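Local structure of VAO-type flavoprotein oxidase VAO615 (Myceliophthora thermophila, 6F72) at residues R216-T221 / S242-A247; P59-C64 / Y106-F111. The protein binds one FAD bicovalently and is probably an oxidoreductase whose reduced flavin reacts rapidly with molecular oxygen, although no substrate has been identified so far. All blocks are in the same frame, centred on the assembly; numbering follows the deposited sequence.

Interaction 1. Residues R216-T221 / S242-A247. With FAD (flavin-adenine dinucleotide), chain E.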
loop_
_atom_site.group_PDB
_atom_site.type_symbol
_atom_site.label_atom_id
_atom_site.label_comp_id
_atom_site.label_asym_id
_atom_site.label_seq_id
_atom_site.Cartn_x
_atom_site.Cartn_y
_atom_site.Cartn_z
ATOM N N ARG A 216 12.782 15.185 6.158
ATOM C CA ARG A 216 11.716 14.182 6.252
ATOM C C ARG A 216 11.161 13.930 4.858
ATOM O O ARG A 216 11.142 14.842 4.020
ATOM C CB ARG A 216 10.575 14.695 7.133
ATOM C CG ARG A 216 10.979 15.178 8.514
ATOM C CD ARG A 216 9.956 16.163 9.067
ATOM N NE ARG A 216 10.300 16.600 10.424
ATOM C CZ ARG A 216 9.757 17.636 11.053
ATOM N NH1 ARG A 216 8.830 18.374 10.462
ATOM N NH2 ARG A 216 10.153 17.940 12.282
ATOM N N ILE A 217 10.734 12.696 4.606
ATOM C CA ILE A 217 9.973 12.353 3.395
ATOM C C ILE A 217 8.632 11.694 3.772
ATOM O O ILE A 217 8.548 10.945 4.753
ATOM C CB ILE A 217 10.776 11.473 2.395
ATOM C CG1 ILE A 217 10.035 11.354 1.045
ATOM C CG2 ILE A 217 11.097 10.105 3.000
ATOM C CD1 ILE A 217 10.841 10.777 -0.103
ATOM N N VAL A 218 7.609 11.986 2.969
ATOM C CA VAL A 218 6.264 11.426 3.128
ATOM C C VAL A 218 6.209 9.964 2.646
ATOM O O VAL A 218 6.303 9.673 1.440
ATOM C CB VAL A 218 5.193 12.319 2.440
ATOM C CG1 VAL A 218 3.804 11.705 2.529
ATOM C CG2 VAL A 218 5.198 13.721 3.040
ATOM N N GLY A 219 6.010 9.059 3.607
ATOM C CA GLY A 219 5.951 7.634 3.329
ATOM C C GLY A 219 5.100 6.885 4.327
ATOM O O GLY A 219 4.675 7.445 5.342
ATOM N N GLY A 220 4.885 5.601 4.046
ATOM C CA GLY A 220 3.992 4.752 4.844
ATOM C C GLY A 220 4.507 4.361 6.216
ATOM O O GLY A 220 5.689 4.525 6.537
ATOM N N THR A 221 3.596 3.826 7.023
ATOM C CA THR A 221 3.891 3.464 8.402
ATOM C C THR A 221 4.506 2.079 8.439
ATOM O O THR A 221 5.154 1.696 9.428
ATOM C CB THR A 221 2.625 3.467 9.265
ATOM O OG1 THR A 221 1.646 2.610 8.663
ATOM C CG2 THR A 221 2.064 4.879 9.390
ATOM N N SER A 242 -0.731 15.412 7.462
ATOM C CA SER A 242 -1.320 16.656 7.980
ATOM C C SER A 242 -0.357 17.831 7.836
ATOM O O SER A 242 -0.787 18.988 7.797
ATOM C CB SER A 242 -1.714 16.518 9.443
ATOM O OG SER A 242 -2.752 15.584 9.594
ATOM N N SER A 243 0.938 17.526 7.785
ATOM C CA SER A 243 1.953 18.543 7.588
ATOM C C SER A 243 2.282 18.758 6.106
ATOM O O SER A 243 2.491 19.907 5.690
ATOM C CB SER A 243 3.218 18.228 8.388
ATOM O OG SER A 243 3.007 18.414 9.775
ATOM N N TYR A 244 2.308 17.681 5.308
ATOM C CA TYR A 244 2.799 17.776 3.918
ATOM C C TYR A 244 1.954 17.165 2.794
ATOM O O TYR A 244 2.431 17.041 1.656
ATOM C CB TYR A 244 4.217 17.229 3.816
ATOM C CG TYR A 244 5.173 17.674 4.900
ATOM C CD1 TYR A 244 5.582 19.015 5.024
ATOM C CD2 TYR A 244 5.698 16.739 5.787
ATOM C CE1 TYR A 244 6.481 19.392 6.021
ATOM C CE2 TYR A 244 6.591 17.105 6.780
ATOM C CZ TYR A 244 6.983 18.416 6.893
ATOM O OH TYR A 244 7.872 18.712 7.892
ATOM N N GLY A 245 0.717 16.786 3.096
ATOM C CA GLY A 245 -0.150 16.177 2.091
ATOM C C GLY A 245 0.129 14.697 1.920
ATOM O O GLY A 245 0.974 14.123 2.622
ATOM N N VAL A 246 -0.578 14.073 0.978
ATOM C CA VAL A 246 -0.363 12.652 0.672
ATOM C C VAL A 246 0.916 12.500 -0.132
ATOM O O VAL A 246 1.406 13.469 -0.671
ATOM C CB VAL A 246 -1.569 11.989 -0.062
ATOM C CG1 VAL A 246 -2.833 12.154 0.746
ATOM C CG2 VAL A 246 -1.742 12.542 -1.467
ATOM N N ALA A 247 1.448 11.280 -0.196
ATOM C CA ALA A 247 2.647 10.958 -0.978
ATOM C C ALA A 247 2.625 11.562 -2.394
ATOM O O ALA A 247 3.568 12.260 -2.783
ATOM C CB ALA A 247 2.833 9.444 -1.028
HETATM P PA FAD E . 3.688 -3.986 -4.901
HETATM O O1A FAD E . 2.690 -5.075 -4.603
HETATM O O2A FAD E . 5.040 -4.434 -5.381
HETATM O O5B FAD E . 3.029 -2.983 -5.970
HETATM C C5B FAD E . 1.672 -2.551 -5.867
HETATM C C4B FAD E . 1.109 -2.151 -7.226
HETATM O O4B FAD E . 1.927 -1.131 -7.803
HETATM C C3B FAD E . 1.059 -3.274 -8.244
HETATM O O3B FAD E . -0.119 -3.065 -9.034
HETATM C C2B FAD E . 2.291 -3.071 -9.109
HETATM O O2B FAD E . 2.089 -3.539 -10.445
HETATM C C1B FAD E . 2.467 -1.562 -9.064
HETATM N N9A FAD E . 3.875 -1.101 -9.128
HETATM C C8A FAD E . 4.757 -1.122 -8.106
HETATM N N7A FAD E . 5.945 -0.588 -8.487
HETATM C C5A FAD E . 5.820 -0.209 -9.769
HETATM C C6A FAD E . 6.699 0.425 -10.777
HETATM N N6A FAD E . 7.971 0.743 -10.450
HETATM N N1A FAD E . 6.195 0.654 -12.012
HETATM C C2A FAD E . 4.926 0.331 -12.346
HETATM N N3A FAD E . 4.066 -0.245 -11.469
HETATM C C4A FAD E . 4.449 -0.535 -10.192
HETATM N N1 FAD E . -0.492 2.318 2.465
HETATM C C2 FAD E . -0.648 3.554 3.005
HETATM O O2 FAD E . -1.152 4.463 2.304
HETATM N N3 FAD E . -0.277 3.827 4.275
HETATM C C4 FAD E . 0.258 2.917 5.105
HETATM O O4 FAD E . 0.584 3.216 6.276
HETATM C C4X FAD E . 0.469 1.549 4.582
HETATM N N5 FAD E . 1.015 0.576 5.343
HETATM C C5X FAD E . 1.203 -0.686 4.861
HETATM C C6 FAD E . 1.779 -1.687 5.673
HETATM C C7 FAD E . 1.965 -2.983 5.144
HETATM C C7M FAD E . 2.578 -4.048 6.037
HETATM C C8 FAD E . 1.567 -3.292 3.723
HETATM C C8M FAD E . 1.815 -4.625 3.031
HETATM C C9 FAD E . 1.003 -2.289 2.940
HETATM C C9A FAD E . 0.803 -1.002 3.448
HETATM N N10 FAD E . 0.247 0.012 2.632
HETATM C C10 FAD E . 0.050 1.298 3.178
HETATM C "C1'" FAD E . -0.191 -0.302 1.274
HETATM C "C2'" FAD E . 0.637 0.171 0.117
HETATM O "O2'" FAD E . 0.430 1.576 -0.017
HETATM C "C3'" FAD E . 0.092 -0.573 -1.096
HETATM O "O3'" FAD E . -0.016 -1.988 -0.829
HETATM C "C4'" FAD E . 0.959 -0.338 -2.324
HETATM O "O4'" FAD E . 0.291 -0.848 -3.480
HETATM C "C5'" FAD E . 2.355 -0.940 -2.156
HETATM O "O5'" FAD E . 3.121 -0.805 -3.342
HETATM P P FAD E . 4.488 -1.634 -3.499
HETATM O O1P FAD E . 5.305 -1.457 -2.251
HETATM O O2P FAD E . 5.025 -1.267 -4.863
HETATM O O3P FAD E . 3.937 -3.152 -3.552
#
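Val218 and Tyr244 meet inside the FAD-binding PCMH-type domain of this VAO-type flavoprotein, where the loop following strand 215-216 lies against the end of helix 241-244 and the turn beyond it. The two methyls of Val218 divide the work. Val218 CG1, anti to the backbone N (chi1 177°), reaches into the turn that follows the helix, 3.6 Å from Ala247 N. Val218 CG2 rests on Tyr244 CB at 3.7 Å. Gly245 takes up a positive phi (82°) that suits glycine, a CB there being pressed against the carbonyl O of Tyr244.

At the Arg216 end of the loop, the side chains of Arg216 and Tyr244 cross at about a right angle, with Arg216 CD 3.5 Å from Tyr244 OH. Arg216 NH1 donates a hydrogen bond of 2.8 Å to Tyr244 OH, which sits in the guanidinium plane although the ring itself is turned 48° from that plane. NE and NH2 are engaged by Asp299 and the carbonyl of Gly300, so all three guanidinium nitrogens are held and the rotation of the group is fixed. Ser243 CB lies over the centre of one face of the Tyr244 ring. The loop ends at Thr221, directly before Cys222, which with His157 forms the bicovalent link to FAD; Thr221 grips the flavin O4 twice, from its backbone N at 3.2 Å and from OG1 at 2.7 Å.

Interaction 2. Residues P59-C64 / Y106-F111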
loop_
_atom_site.group_PDB
_atom_site.type_symbol
_atom_site.label_atom_id
_atom_site.label_comp_id
_atom_site.label_asym_id
_atom_site.label_seq_id
_atom_site.Cartn_x
_atom_site.Cartn_y
_atom_site.Cartn_z
ATOM N N PRO A 59 9.272 -20.504 -5.795
ATOM C CA PRO A 59 8.679 -19.915 -4.588
ATOM C C PRO A 59 9.546 -20.156 -3.365
ATOM O O PRO A 59 10.183 -21.188 -3.270
ATOM C CB PRO A 59 7.324 -20.625 -4.481
ATOM C CG PRO A 59 6.946 -20.869 -5.898
ATOM C CD PRO A 59 8.258 -21.221 -6.588
ATOM N N GLN A 60 9.590 -19.184 -2.464
ATOM C CA GLN A 60 10.437 -19.243 -1.266
ATOM C C GLN A 60 10.200 -20.486 -0.368
ATOM O O GLN A 60 11.132 -20.978 0.267
ATOM C CB GLN A 60 10.272 -17.949 -0.466
ATOM C CG GLN A 60 11.420 -17.634 0.478
ATOM C CD GLN A 60 11.240 -16.309 1.195
ATOM O OE1 GLN A 60 10.147 -15.959 1.630
ATOM N NE2 GLN A 60 12.330 -15.563 1.322
ATOM N N ALA A 61 8.971 -21.000 -0.339
ATOM C CA ALA A 61 8.629 -22.192 0.463
ATOM C C ALA A 61 8.832 -23.534 -0.261
ATOM O O ALA A 61 8.371 -24.576 0.210
ATOM C CB ALA A 61 7.214 -22.079 1.032
ATOM N N SER A 62 9.548 -23.525 -1.387
ATOM C CA SER A 62 9.916 -24.780 -2.050
ATOM C C SER A 62 10.770 -25.670 -1.134
ATOM O O SER A 62 10.725 -26.894 -1.257
ATOM C CB SER A 62 10.647 -24.528 -3.357
ATOM O OG SER A 62 11.960 -24.126 -3.081
ATOM N N VAL A 63 11.520 -25.044 -0.218
ATOM C CA VAL A 63 12.226 -25.752 0.873
ATOM C C VAL A 63 11.306 -26.597 1.782
ATOM O O VAL A 63 11.763 -27.524 2.464
ATOM C CB VAL A 63 13.095 -24.800 1.744
ATOM C CG1 VAL A 63 14.247 -24.240 0.934
ATOM C CG2 VAL A 63 12.268 -23.681 2.364
ATOM N N CYS A 64 10.017 -26.267 1.769
ATOM C CA CYS A 64 8.986 -26.963 2.546
ATOM C C CYS A 64 8.342 -28.121 1.781
ATOM O O CYS A 64 7.461 -28.801 2.310
ATOM C CB CYS A 64 7.919 -25.959 2.987
ATOM S SG CYS A 64 8.534 -24.791 4.217
ATOM N N TYR A 106 -2.197 -21.400 -1.159
ATOM C CA TYR A 106 -1.743 -22.760 -0.821
ATOM C C TYR A 106 -0.892 -23.464 -1.897
ATOM O O TYR A 106 -0.641 -24.668 -1.782
ATOM C CB TYR A 106 -2.934 -23.656 -0.416
ATOM C CG TYR A 106 -3.843 -23.075 0.660
ATOM C CD1 TYR A 106 -3.571 -23.296 2.018
ATOM C CD2 TYR A 106 -4.984 -22.325 0.325
ATOM C CE1 TYR A 106 -4.397 -22.781 3.013
ATOM C CE2 TYR A 106 -5.820 -21.806 1.319
ATOM C CZ TYR A 106 -5.522 -22.043 2.658
ATOM O OH TYR A 106 -6.319 -21.561 3.666
ATOM N N SER A 107 -0.444 -22.731 -2.921
ATOM C CA SER A 107 0.255 -23.344 -4.056
ATOM C C SER A 107 1.627 -23.863 -3.674
ATOM O O SER A 107 2.035 -24.936 -4.127
ATOM C CB SER A 107 0.377 -22.390 -5.229
ATOM O OG SER A 107 -0.897 -21.934 -5.642
ATOM N N CYS A 108 2.323 -23.088 -2.846
ATOM C CA CYS A 108 3.646 -23.433 -2.359
ATOM C C CYS A 108 3.940 -22.635 -1.105
ATOM O O CYS A 108 4.688 -21.659 -1.132
ATOM C CB CYS A 108 4.726 -23.198 -3.426
ATOM S SG CYS A 108 6.338 -23.839 -2.902
ATOM N N VAL A 109 3.338 -23.067 -0.007
ATOM C CA VAL A 109 3.410 -22.369 1.275
ATOM C C VAL A 109 4.048 -23.280 2.324
ATOM O O VAL A 109 4.095 -24.499 2.113
ATOM C CB VAL A 109 2.004 -21.912 1.735
ATOM C CG1 VAL A 109 1.480 -20.794 0.834
ATOM C CG2 VAL A 109 1.032 -23.096 1.803
ATOM N N PRO A 110 4.534 -22.713 3.459
ATOM C CA PRO A 110 5.222 -23.533 4.482
ATOM C C PRO A 110 4.331 -24.421 5.365
ATOM O O PRO A 110 4.858 -25.229 6.137
ATOM C CB PRO A 110 5.913 -22.483 5.369
ATOM C CG PRO A 110 5.934 -21.230 4.550
ATOM C CD PRO A 110 4.637 -21.282 3.797
ATOM N N PHE A 111 3.013 -24.299 5.234
ATOM C CA PHE A 111 2.090 -24.892 6.204
ATOM C C PHE A 111 1.282 -26.077 5.668
ATOM O O PHE A 111 0.466 -26.642 6.387
ATOM C CB PHE A 111 1.195 -23.794 6.823
ATOM C CG PHE A 111 1.979 -22.702 7.508
ATOM C CD1 PHE A 111 2.536 -22.905 8.777
ATOM C CD2 PHE A 111 2.206 -21.482 6.866
ATOM C CE1 PHE A 111 3.276 -21.904 9.399
ATOM C CE2 PHE A 111 2.941 -20.472 7.486
ATOM C CZ PHE A 111 3.474 -20.686 8.759
HETATM O O HOH W 1 6.816 -19.599 -1.249
#
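Ala61 and Val109 bring the two backbones closest, their CA atoms 5.3 Å apart, where the turn that leads into the 3-10 segment 62-64 meets the irregular chain of 106-111. A backbone hydrogen bond from Ser62 N to Pro59 O closes the turn, and one from Cys64 N to Ala61 O spans the 3-10 segment after it; Ala61 CB is presented to the other segment. This methyl approaches the carbonyl O of Cys108 to 3.4 Å and also meets CG of the Pro110 ring, at 3.8 Å.

Cys108 reaches back across the contact. With SG anti to its backbone N (chi1 -172°), Cys108 SG lies 3.7 Å from Pro59 CB and 3.6 Å from Ser62 N, while Cys108 CB packs against CB and CG of the same proline. In this secreted flavoprotein the contact joins the loop after strand 54-56 to the one before strand 126-129. One disulfide, Cys64 to Cys77, fastens 59-64 to helix 74-81; the other closes the loop of 106-111 back on itself, from Cys108 to Cys118. No disulfide joins the two segments. Cys64 SG touches Pro110 at CA and at CB, the latter 3.7 Å away, and the imidazole of His65 is hydrogen-bonded to the carbonyl of Val109.

No direct hydrogen bond joins the two segments, but a water links their backbones. It accepts from Ala61 N at 2.7 Å and donates to Cys108 O at 3.0 Å, the same carbonyl oxygen that the Ala61 methyl approaches.

In the fold
Both segments of interaction 2 precede those of interaction 1 in the sequence, so the two follow in series along the chain. Their centres are 36 Å apart, with nearest atoms about 20 Å from each other, and they lie on opposite sides of the chain's centre. Interaction 1 belongs to the PCMH-type FAD domain: its first segment continues strand 215-216, which pairs with strand 288-298 in the antiparallel sheet of that domain. Interaction 2 joins loops that flank a different sheet, one following strand 54-56 and the other preceding its antiparallel neighbour 126-129. The loop of interaction 1 thus runs on to the flavin through Thr221, while interaction 2 joins disulfide-tied loops farther from the centre of the chain.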